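Long-range contacts in CCMAN5 (Cellulosimicrobium cellulans, PDB 2XSG), which hydrolyses alpha-mannosidic linkages as a family 92 glycoside hydrolase and probably uncaps mannose-6-phosphate on yeast-type glycans, with calcium bound in the enzyme: residues T725-T730 with G744-F749; F687-P692 with T734-A739; F719-A724 with S756-D761. All coordinates share one frame; numbering follows the deposited sequence.

Contact 1: residues T725-T730 with G744-F749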
loop_
_atom_site.group_PDB
_atom_site.type_symbol
_atom_site.label_atom_id
_atom_site.label_comp_id
_atom_site.label_asym_id
_atom_site.label_seq_id
_atom_site.Cartn_x
_atom_site.Cartn_y
_atom_site.Cartn_z
ATOM N N THR A 725 -25.124 2.146 -21.281
ATOM C CA THR A 725 -25.318 3.558 -21.658
ATOM C C THR A 725 -24.397 4.481 -20.865
ATOM O O THR A 725 -24.016 4.172 -19.724
ATOM C CB THR A 725 -26.778 4.076 -21.474
ATOM O OG1 THR A 725 -27.171 4.021 -20.100
ATOM C CG2 THR A 725 -27.778 3.313 -22.342
ATOM N N LEU A 726 -24.057 5.612 -21.482
ATOM C CA LEU A 726 -23.295 6.683 -20.846
ATOM C C LEU A 726 -24.123 7.966 -20.928
ATOM O O LEU A 726 -24.404 8.465 -22.029
ATOM C CB LEU A 726 -21.936 6.886 -21.533
ATOM C CG LEU A 726 -21.035 7.977 -20.924
ATOM C CD1 LEU A 726 -20.671 7.674 -19.449
ATOM C CD2 LEU A 726 -19.767 8.216 -21.764
ATOM N N ASP A 727 -24.546 8.465 -19.765
ATOM C CA ASP A 727 -25.432 9.638 -19.682
ATOM C C ASP A 727 -26.628 9.479 -20.629
ATOM O O ASP A 727 -26.948 10.396 -21.406
ATOM C CB ASP A 727 -24.655 10.918 -20.004
ATOM C CG ASP A 727 -23.572 11.229 -18.972
ATOM O OD1 ASP A 727 -23.654 10.749 -17.830
ATOM O OD2 ASP A 727 -22.633 11.982 -19.301
ATOM N N GLY A 728 -27.251 8.299 -20.580
ATOM C CA GLY A 728 -28.473 8.002 -21.345
ATOM C C GLY A 728 -28.307 7.477 -22.764
ATOM O O GLY A 728 -29.264 6.968 -23.346
ATOM N N ALA A 729 -27.100 7.578 -23.317
ATOM C CA ALA A 729 -26.852 7.257 -24.720
ATOM C C ALA A 729 -26.067 5.959 -24.859
ATOM O O ALA A 729 -25.193 5.674 -24.034
ATOM C CB ALA A 729 -26.083 8.415 -25.401
ATOM N N THR A 730 -26.386 5.183 -25.901
ATOM C CA THR A 730 -25.740 3.887 -26.149
ATOM C C THR A 730 -24.224 4.022 -26.078
ATOM O O THR A 730 -23.645 4.892 -26.708
ATOM C CB THR A 730 -26.131 3.287 -27.523
ATOM O OG1 THR A 730 -27.548 3.203 -27.606
ATOM C CG2 THR A 730 -25.576 1.859 -27.679
ATOM N N GLY A 744 -18.802 13.396 -13.350
ATOM C CA GLY A 744 -20.071 13.041 -12.705
ATOM C C GLY A 744 -21.017 12.322 -13.643
ATOM O O GLY A 744 -22.230 12.507 -13.578
ATOM N N ALA A 745 -20.463 11.492 -14.517
ATOM C CA ALA A 745 -21.261 10.763 -15.498
ATOM C C ALA A 745 -22.132 9.648 -14.880
ATOM O O ALA A 745 -21.874 9.186 -13.761
ATOM C CB ALA A 745 -20.358 10.188 -16.580
ATOM N N ASP A 746 -23.172 9.247 -15.616
ATOM C CA ASP A 746 -23.985 8.088 -15.275
ATOM C C ASP A 746 -23.634 6.961 -16.227
ATOM O O ASP A 746 -24.052 6.972 -17.393
ATOM C CB ASP A 746 -25.487 8.387 -15.407
ATOM C CG ASP A 746 -25.982 9.364 -14.367
ATOM O OD1 ASP A 746 -26.388 10.465 -14.759
ATOM O OD2 ASP A 746 -25.967 9.034 -13.169
ATOM N N LEU A 747 -22.865 5.996 -15.739
ATOM C CA LEU A 747 -22.508 4.823 -16.537
ATOM C C LEU A 747 -23.383 3.664 -16.068
ATOM O O LEU A 747 -23.271 3.209 -14.931
ATOM C CB LEU A 747 -21.021 4.504 -16.381
ATOM C CG LEU A 747 -20.385 3.306 -17.109
ATOM C CD1 LEU A 747 -20.394 3.512 -18.615
ATOM C CD2 LEU A 747 -18.962 3.103 -16.621
ATOM N N ALA A 748 -24.279 3.216 -16.942
ATOM C CA ALA A 748 -25.255 2.196 -16.592
ATOM C C ALA A 748 -25.044 0.924 -17.392
ATOM O O ALA A 748 -25.171 0.930 -18.611
ATOM C CB ALA A 748 -26.663 2.720 -16.814
ATOM N N PHE A 749 -24.743 -0.168 -16.706
ATOM C CA PHE A 749 -24.599 -1.453 -17.373
ATOM C C PHE A 749 -25.827 -2.346 -17.193
ATOM O O PHE A 749 -26.485 -2.291 -16.162
ATOM C CB PHE A 749 -23.354 -2.183 -16.873
ATOM C CG PHE A 749 -22.076 -1.479 -17.185
ATOM C CD1 PHE A 749 -21.591 -1.437 -18.492
ATOM C CD2 PHE A 749 -21.348 -0.861 -16.177
ATOM C CE1 PHE A 749 -20.403 -0.781 -18.782
ATOM C CE2 PHE A 749 -20.172 -0.203 -16.460
ATOM C CZ PHE A 749 -19.686 -0.165 -17.761
HETATM O O HOH W 1 -26.386 6.367 -18.658
#
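With CG anti to the carbonyl carbon (chi1 -65°), the Asp727 side chain brings its OD1 up to the backbone N-H of Asp746, and Leu726 and Leu747, each with CG anti to the backbone N, send their CD1 methyls to the same face of the sheet. The side-chain hydrogen bond so made, Asp746 N to Asp727 OD1, is 2.7 Å long and nearly along the C-O axis; in the other direction Asp727 N donates to Asp746 O at 2.8 Å, a reciprocal pair. Their carboxylates are nonetheless close, OD1 of Asp727 lying 4.1 Å from OD1 of Asp746, a proximity of like charges that the bound N-H probably eases. Strands 720-726 and 746-752 run antiparallel here, and Thr725 pairs with Ala748 through Thr725 N to Ala748 O (2.9 Å) and Ala748 N to Thr725 O, both in the carbonyl planes. A type I' turn from Leu726 to Ala729 then reverses the chain into strand 729-730, the edge of a mixed sheet whose strand 706-712 flanks 746-752 on its other side. On the face shared with Leu747, Leu726 CD1 touches Ala745 CB at 3.8 Å. On the face carrying Thr725 and Ala748, a water takes the N-H of Gly728, donates to Asp746 O at 2.7 Å and bonds Thr725 OG1, whose position between N and carbonyl carbon (chi1 62°) also sets it against Ala748 CB.

Contact 2: residues F687-P692 with T734-A739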
loop_
_atom_site.group_PDB
_atom_site.type_symbol
_atom_site.label_atom_id
_atom_site.label_comp_id
_atom_site.label_asym_id
_atom_site.label_seq_id
_atom_site.Cartn_x
_atom_site.Cartn_y
_atom_site.Cartn_z
ATOM N N PHE A 687 -9.232 4.310 -18.240
ATOM C CA PHE A 687 -9.555 3.173 -17.382
ATOM C C PHE A 687 -10.275 2.140 -18.206
ATOM O O PHE A 687 -11.086 2.504 -19.053
ATOM C CB PHE A 687 -10.394 3.604 -16.184
ATOM C CG PHE A 687 -9.685 4.569 -15.300
ATOM C CD1 PHE A 687 -8.830 4.110 -14.311
ATOM C CD2 PHE A 687 -9.822 5.940 -15.489
ATOM C CE1 PHE A 687 -8.137 4.990 -13.513
ATOM C CE2 PHE A 687 -9.123 6.850 -14.682
ATOM C CZ PHE A 687 -8.291 6.365 -13.688
ATOM N N GLN A 688 -9.943 0.869 -17.981
ATOM C CA GLN A 688 -10.606 -0.237 -18.657
ATOM C C GLN A 688 -11.820 -0.739 -17.872
ATOM O O GLN A 688 -11.768 -0.880 -16.635
ATOM C CB GLN A 688 -9.624 -1.392 -18.911
ATOM C CG GLN A 688 -8.528 -1.070 -19.965
ATOM C CD GLN A 688 -9.082 -1.010 -21.382
ATOM O OE1 GLN A 688 -9.965 -1.802 -21.752
ATOM N NE2 GLN A 688 -8.573 -0.068 -22.184
ATOM N N VAL A 689 -12.889 -1.046 -18.615
ATOM C CA VAL A 689 -14.134 -1.548 -18.051
ATOM C C VAL A 689 -13.978 -3.016 -17.676
ATOM O O VAL A 689 -13.446 -3.816 -18.462
ATOM C CB VAL A 689 -15.312 -1.364 -19.034
ATOM C CG1 VAL A 689 -16.537 -2.156 -18.579
ATOM C CG2 VAL A 689 -15.659 0.121 -19.162
ATOM N N GLY A 690 -14.420 -3.361 -16.464
ATOM C CA GLY A 690 -14.407 -4.751 -15.996
ATOM C C GLY A 690 -15.804 -5.294 -15.753
ATOM O O GLY A 690 -16.665 -5.219 -16.635
ATOM N N SER A 691 -16.021 -5.827 -14.552
ATOM C CA SER A 691 -17.317 -6.359 -14.148
ATOM C C SER A 691 -17.751 -5.730 -12.823
ATOM O O SER A 691 -17.472 -6.286 -11.754
ATOM C CB SER A 691 -17.237 -7.888 -14.036
ATOM O OG SER A 691 -18.476 -8.455 -13.625
ATOM N N PRO A 692 -18.424 -4.558 -12.879
ATOM C CA PRO A 692 -18.855 -3.905 -11.635
ATOM C C PRO A 692 -19.618 -4.875 -10.734
ATOM O O PRO A 692 -20.513 -5.580 -11.217
ATOM C CB PRO A 692 -19.788 -2.770 -12.097
ATOM C CG PRO A 692 -19.638 -2.651 -13.567
ATOM C CD PRO A 692 -18.816 -3.811 -14.093
ATOM N N THR A 734 -14.973 -0.147 -24.249
ATOM C CA THR A 734 -14.579 -0.938 -23.085
ATOM C C THR A 734 -13.537 -0.194 -22.220
ATOM O O THR A 734 -12.849 -0.794 -21.391
ATOM C CB THR A 734 -14.099 -2.341 -23.506
ATOM O OG1 THR A 734 -13.189 -2.230 -24.611
ATOM C CG2 THR A 734 -15.310 -3.224 -23.923
ATOM N N TRP A 735 -13.455 1.120 -22.435
ATOM C CA TRP A 735 -12.622 2.032 -21.649
ATOM C C TRP A 735 -13.358 3.360 -21.494
ATOM O O TRP A 735 -14.162 3.744 -22.357
ATOM C CB TRP A 735 -11.270 2.269 -22.338
ATOM C CG TRP A 735 -11.378 2.894 -23.715
ATOM C CD1 TRP A 735 -11.479 2.233 -24.912
ATOM C CD2 TRP A 735 -11.404 4.301 -24.031
ATOM N NE1 TRP A 735 -11.563 3.137 -25.948
ATOM C CE2 TRP A 735 -11.528 4.410 -25.437
ATOM C CE3 TRP A 735 -11.344 5.478 -23.262
ATOM C CZ2 TRP A 735 -11.577 5.655 -26.098
ATOM C CZ3 TRP A 735 -11.390 6.713 -23.915
ATOM C CH2 TRP A 735 -11.518 6.788 -25.321
ATOM N N VAL A 736 -13.095 4.061 -20.397
ATOM C CA VAL A 736 -13.629 5.403 -20.218
ATOM C C VAL A 736 -12.509 6.363 -19.805
ATOM O O VAL A 736 -11.518 5.952 -19.173
ATOM C CB VAL A 736 -14.792 5.473 -19.172
ATOM C CG1 VAL A 736 -15.719 4.262 -19.270
ATOM C CG2 VAL A 736 -14.238 5.566 -17.781
ATOM N N ASP A 737 -12.675 7.638 -20.150
ATOM C CA ASP A 737 -11.704 8.650 -19.763
ATOM C C ASP A 737 -11.926 9.111 -18.337
ATOM O O ASP A 737 -13.073 9.179 -17.864
ATOM C CB ASP A 737 -11.737 9.847 -20.695
ATOM C CG ASP A 737 -10.412 10.591 -20.706
ATOM O OD1 ASP A 737 -10.351 11.701 -20.106
ATOM O OD2 ASP A 737 -9.433 10.027 -21.274
ATOM N N TYR A 738 -10.822 9.439 -17.665
ATOM C CA TYR A 738 -10.858 10.028 -16.324
ATOM C C TYR A 738 -11.810 11.229 -16.239
ATOM O O TYR A 738 -12.576 11.364 -15.267
ATOM C CB TYR A 738 -9.451 10.438 -15.911
ATOM C CG TYR A 738 -9.353 11.101 -14.553
ATOM C CD1 TYR A 738 -9.392 10.345 -13.385
ATOM C CD2 TYR A 738 -9.194 12.493 -14.442
ATOM C CE1 TYR A 738 -9.289 10.959 -12.136
ATOM C CE2 TYR A 738 -9.097 13.119 -13.202
ATOM C CZ TYR A 738 -9.135 12.346 -12.053
ATOM O OH TYR A 738 -9.041 12.943 -10.825
ATOM N N ALA A 739 -11.779 12.086 -17.262
ATOM C CA ALA A 739 -12.631 13.277 -17.283
ATOM C C ALA A 739 -14.117 12.904 -17.174
ATOM O O ALA A 739 -14.906 13.593 -16.512
ATOM C CB ALA A 739 -12.348 14.160 -18.560
HETATM O O HOH W 2 -10.979 -1.268 -24.113
#
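Strands 687-689 and 735-737 pass 4.7 Å apart with their directions 143° from one another, a twisted antiparallel pair in which Phe687 and Val736 exchange N-H to O bonds nearly along both C=O axes. They form one side of a small three-stranded antiparallel sheet, with 735-737 at its edge and helix 738-742 following directly. Two residues further along, Val689 N donates to Thr734 O at 2.8 Å, straight at the hydrogen but from above the carbonyl plane. The Phe687 and Tyr738 side chains lie alongside each other, pointing the same way, and meet rim to rim, CE2 of Phe687 against CD1 of Tyr738 at 3.7 Å; the Tyr738 hydroxyl bonds Ala364 O farther on. Val689 sets CG2 beside the Thr734 carbonyl and 4.1 Å from CG1 of Val736. Across the strands Gln688 folds at chi2 (-72°), so that its amide crosses obliquely by Trp735, NE2 lying 3.6 Å from Trp735 CB. The indole N-H of Trp735 goes instead to Ala763 O. The amide oxygen of Gln688 accepts from Asn599 ND2 and also from a water, 2.6 Å from OE1, that lies 2.5 Å from Thr734 OG1.

Contact 3: residues F719-A724 with S756-D761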
loop_
_atom_site.group_PDB
_atom_site.type_symbol
_atom_site.label_atom_id
_atom_site.label_comp_id
_atom_site.label_asym_id
_atom_site.label_seq_id
_atom_site.Cartn_x
_atom_site.Cartn_y
_atom_site.Cartn_z
ATOM N N PHE A 719 -22.499 -11.630 -14.197
ATOM C CA PHE A 719 -21.329 -10.757 -14.133
ATOM C C PHE A 719 -20.819 -10.325 -15.518
ATOM O O PHE A 719 -19.739 -9.751 -15.632
ATOM C CB PHE A 719 -20.214 -11.433 -13.311
ATOM C CG PHE A 719 -19.889 -12.828 -13.764
ATOM C CD1 PHE A 719 -19.123 -13.042 -14.906
ATOM C CD2 PHE A 719 -20.358 -13.936 -13.050
ATOM C CE1 PHE A 719 -18.830 -14.337 -15.335
ATOM C CE2 PHE A 719 -20.063 -15.223 -13.463
ATOM C CZ PHE A 719 -19.301 -15.429 -14.613
ATOM N N TYR A 720 -21.585 -10.633 -16.567
ATOM C CA TYR A 720 -21.229 -10.253 -17.947
ATOM C C TYR A 720 -22.063 -9.055 -18.352
ATOM O O TYR A 720 -23.269 -9.005 -18.073
ATOM C CB TYR A 720 -21.525 -11.378 -18.946
ATOM C CG TYR A 720 -20.682 -12.640 -18.831
ATOM C CD1 TYR A 720 -19.357 -12.650 -19.251
ATOM C CD2 TYR A 720 -21.225 -13.822 -18.337
ATOM C CE1 TYR A 720 -18.592 -13.777 -19.160
ATOM C CE2 TYR A 720 -20.455 -14.984 -18.242
ATOM C CZ TYR A 720 -19.134 -14.948 -18.674
ATOM O OH TYR A 720 -18.334 -16.066 -18.600
ATOM N N VAL A 721 -21.428 -8.088 -19.014
ATOM C CA VAL A 721 -22.133 -6.915 -19.531
ATOM C C VAL A 721 -22.895 -7.308 -20.797
ATOM O O VAL A 721 -22.343 -7.968 -21.655
ATOM C CB VAL A 721 -21.169 -5.745 -19.794
ATOM C CG1 VAL A 721 -21.895 -4.574 -20.447
ATOM C CG2 VAL A 721 -20.494 -5.318 -18.480
ATOM N N GLN A 722 -24.179 -6.942 -20.869
ATOM C CA GLN A 722 -25.018 -7.244 -22.041
ATOM C C GLN A 722 -25.165 -6.021 -22.931
ATOM O O GLN A 722 -25.283 -6.143 -24.142
ATOM C CB GLN A 722 -26.415 -7.716 -21.612
ATOM C CG GLN A 722 -26.401 -8.845 -20.604
ATOM C CD GLN A 722 -25.680 -10.103 -21.112
ATOM O OE1 GLN A 722 -24.662 -10.534 -20.542
ATOM N NE2 GLN A 722 -26.209 -10.699 -22.171
ATOM N N SER A 723 -25.194 -4.846 -22.309
ATOM C CA SER A 723 -25.311 -3.579 -23.018
ATOM C C SER A 723 -24.966 -2.490 -22.025
ATOM O O SER A 723 -24.871 -2.765 -20.820
ATOM C CB SER A 723 -26.730 -3.375 -23.566
ATOM O OG SER A 723 -27.600 -2.952 -22.536
ATOM N N ALA A 724 -24.775 -1.264 -22.516
ATOM C CA ALA A 724 -24.405 -0.138 -21.642
ATOM C C ALA A 724 -24.905 1.184 -22.180
ATOM O O ALA A 724 -25.104 1.319 -23.389
ATOM C CB ALA A 724 -22.892 -0.095 -21.461
ATOM N N SER A 756 -21.676 -11.785 -23.808
ATOM C CA SER A 756 -22.262 -11.102 -24.959
ATOM C C SER A 756 -21.143 -10.520 -25.827
ATOM O O SER A 756 -19.966 -10.535 -25.430
ATOM C CB SER A 756 -23.225 -10.000 -24.499
ATOM O OG SER A 756 -22.532 -8.791 -24.238
ATOM N N ASP A 757 -21.511 -10.001 -26.997
ATOM C CA ASP A 757 -20.568 -9.309 -27.868
ATOM C C ASP A 757 -20.534 -7.780 -27.614
ATOM O O ASP A 757 -19.977 -7.024 -28.423
ATOM C CB ASP A 757 -20.850 -9.649 -29.352
ATOM C CG ASP A 757 -22.237 -9.203 -29.818
ATOM O OD1 ASP A 757 -22.995 -8.580 -29.032
ATOM O OD2 ASP A 757 -22.580 -9.475 -30.993
ATOM N N TRP A 758 -21.104 -7.323 -26.496
ATOM C CA TRP A 758 -20.970 -5.902 -26.110
ATOM C C TRP A 758 -19.503 -5.495 -26.070
ATOM O O TRP A 758 -18.671 -6.225 -25.542
ATOM C CB TRP A 758 -21.588 -5.584 -24.734
ATOM C CG TRP A 758 -21.329 -4.143 -24.354
ATOM C CD1 TRP A 758 -22.031 -3.047 -24.791
ATOM C CD2 TRP A 758 -20.264 -3.630 -23.525
ATOM N NE1 TRP A 758 -21.493 -1.900 -24.266
ATOM C CE2 TRP A 758 -20.412 -2.222 -23.483
ATOM C CE3 TRP A 758 -19.220 -4.222 -22.797
ATOM C CZ2 TRP A 758 -19.547 -1.389 -22.752
ATOM C CZ3 TRP A 758 -18.358 -3.395 -22.056
ATOM C CH2 TRP A 758 -18.533 -1.986 -22.043
ATOM N N GLY A 759 -19.204 -4.331 -26.635
ATOM C CA GLY A 759 -17.861 -3.765 -26.624
ATOM C C GLY A 759 -16.865 -4.299 -27.638
ATOM O O GLY A 759 -15.725 -3.850 -27.665
ATOM N N THR A 760 -17.278 -5.264 -28.458
ATOM C CA THR A 760 -16.377 -5.867 -29.440
ATOM C C THR A 760 -16.182 -4.987 -30.665
ATOM O O THR A 760 -15.457 -5.377 -31.582
ATOM C CB THR A 760 -16.855 -7.255 -29.919
ATOM O OG1 THR A 760 -18.193 -7.156 -30.419
ATOM C CG2 THR A 760 -16.801 -8.274 -28.792
ATOM N N ASP A 761 -16.850 -3.830 -30.697
ATOM C CA ASP A 761 -16.592 -2.803 -31.704
ATOM C C ASP A 761 -16.108 -1.519 -31.043
ATOM O O ASP A 761 -16.414 -0.418 -31.506
ATOM C CB ASP A 761 -17.841 -2.530 -32.555
ATOM C CG ASP A 761 -18.133 -3.647 -33.521
ATOM O OD1 ASP A 761 -17.202 -4.107 -34.215
ATOM O OD2 ASP A 761 -19.293 -4.086 -33.587
HETATM O O HOH W 3 -20.185 -9.860 -22.019
#
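Two hydrogen bonds converge on the Ser756 hydroxyl. OG, held between the backbone N and the carbonyl carbon (chi1 86°), donates to Val721 O at 2.7 Å, in the carbonyl plane and on a lone pair, while accepting the N-H of Trp758 at 3.0 Å; this second bond closes an ST turn within the loop. A water also bridges the segments, accepting from Ser756 N and lying 2.9 Å from Val721 O, to which it donates. Asp757 to Thr760 form a type II turn, and both the N-H and the hydroxyl of Thr760 bond Asp757 O.

The apolar part belongs to Trp758, whose CG lies anti to the backbone N (chi1 176°). Val721 CG1 sits over one face of the indole in a CH-pi contact, 3.9 Å from the centroid of the six-membered ring. Ala724 CB packs obliquely, 3.6 Å from Trp758 NE1, and Ser723 CA approaches Trp758 CD1 at 3.8 Å. Between Val721 and Ala724, residues Gln722 and Ser723 both face Arg750, a classic beta bulge in strand 720-726. An alanine at Trp758 would probably loosen the loop from this strand, because the ring beneath Val721 and the indole N-H bond to Phe731 O would both be gone. The loop is thus held by a serine hydroxyl, a bridging water and an indole that takes the Val721 methyl over one face, without beta pairing.

All three contacts lie near the C-terminal end of the chain, their centres about 12 to 14 Å apart. Contacts 1 and 3 share strand 720-726 of the mixed sheet, and contact 1 is nested within the chain loop that contact 3 closes. Contact 2 belongs to a separate three-stranded sheet; its segments alternate along the sequence with those of both others, from 687-692 first to 756-761 last. Phe749 joins them: CD2 touches Pro692 CG at 3.6 Å, and CD1 meets Ala724 CB. Thr734 and Val689 also pack on Trp758. Contacts 1 and 2 fall in the family 92 catalytic-domain range, as does 719-724, and the interleaving brings both sheets and the loop after strand 746-752 together.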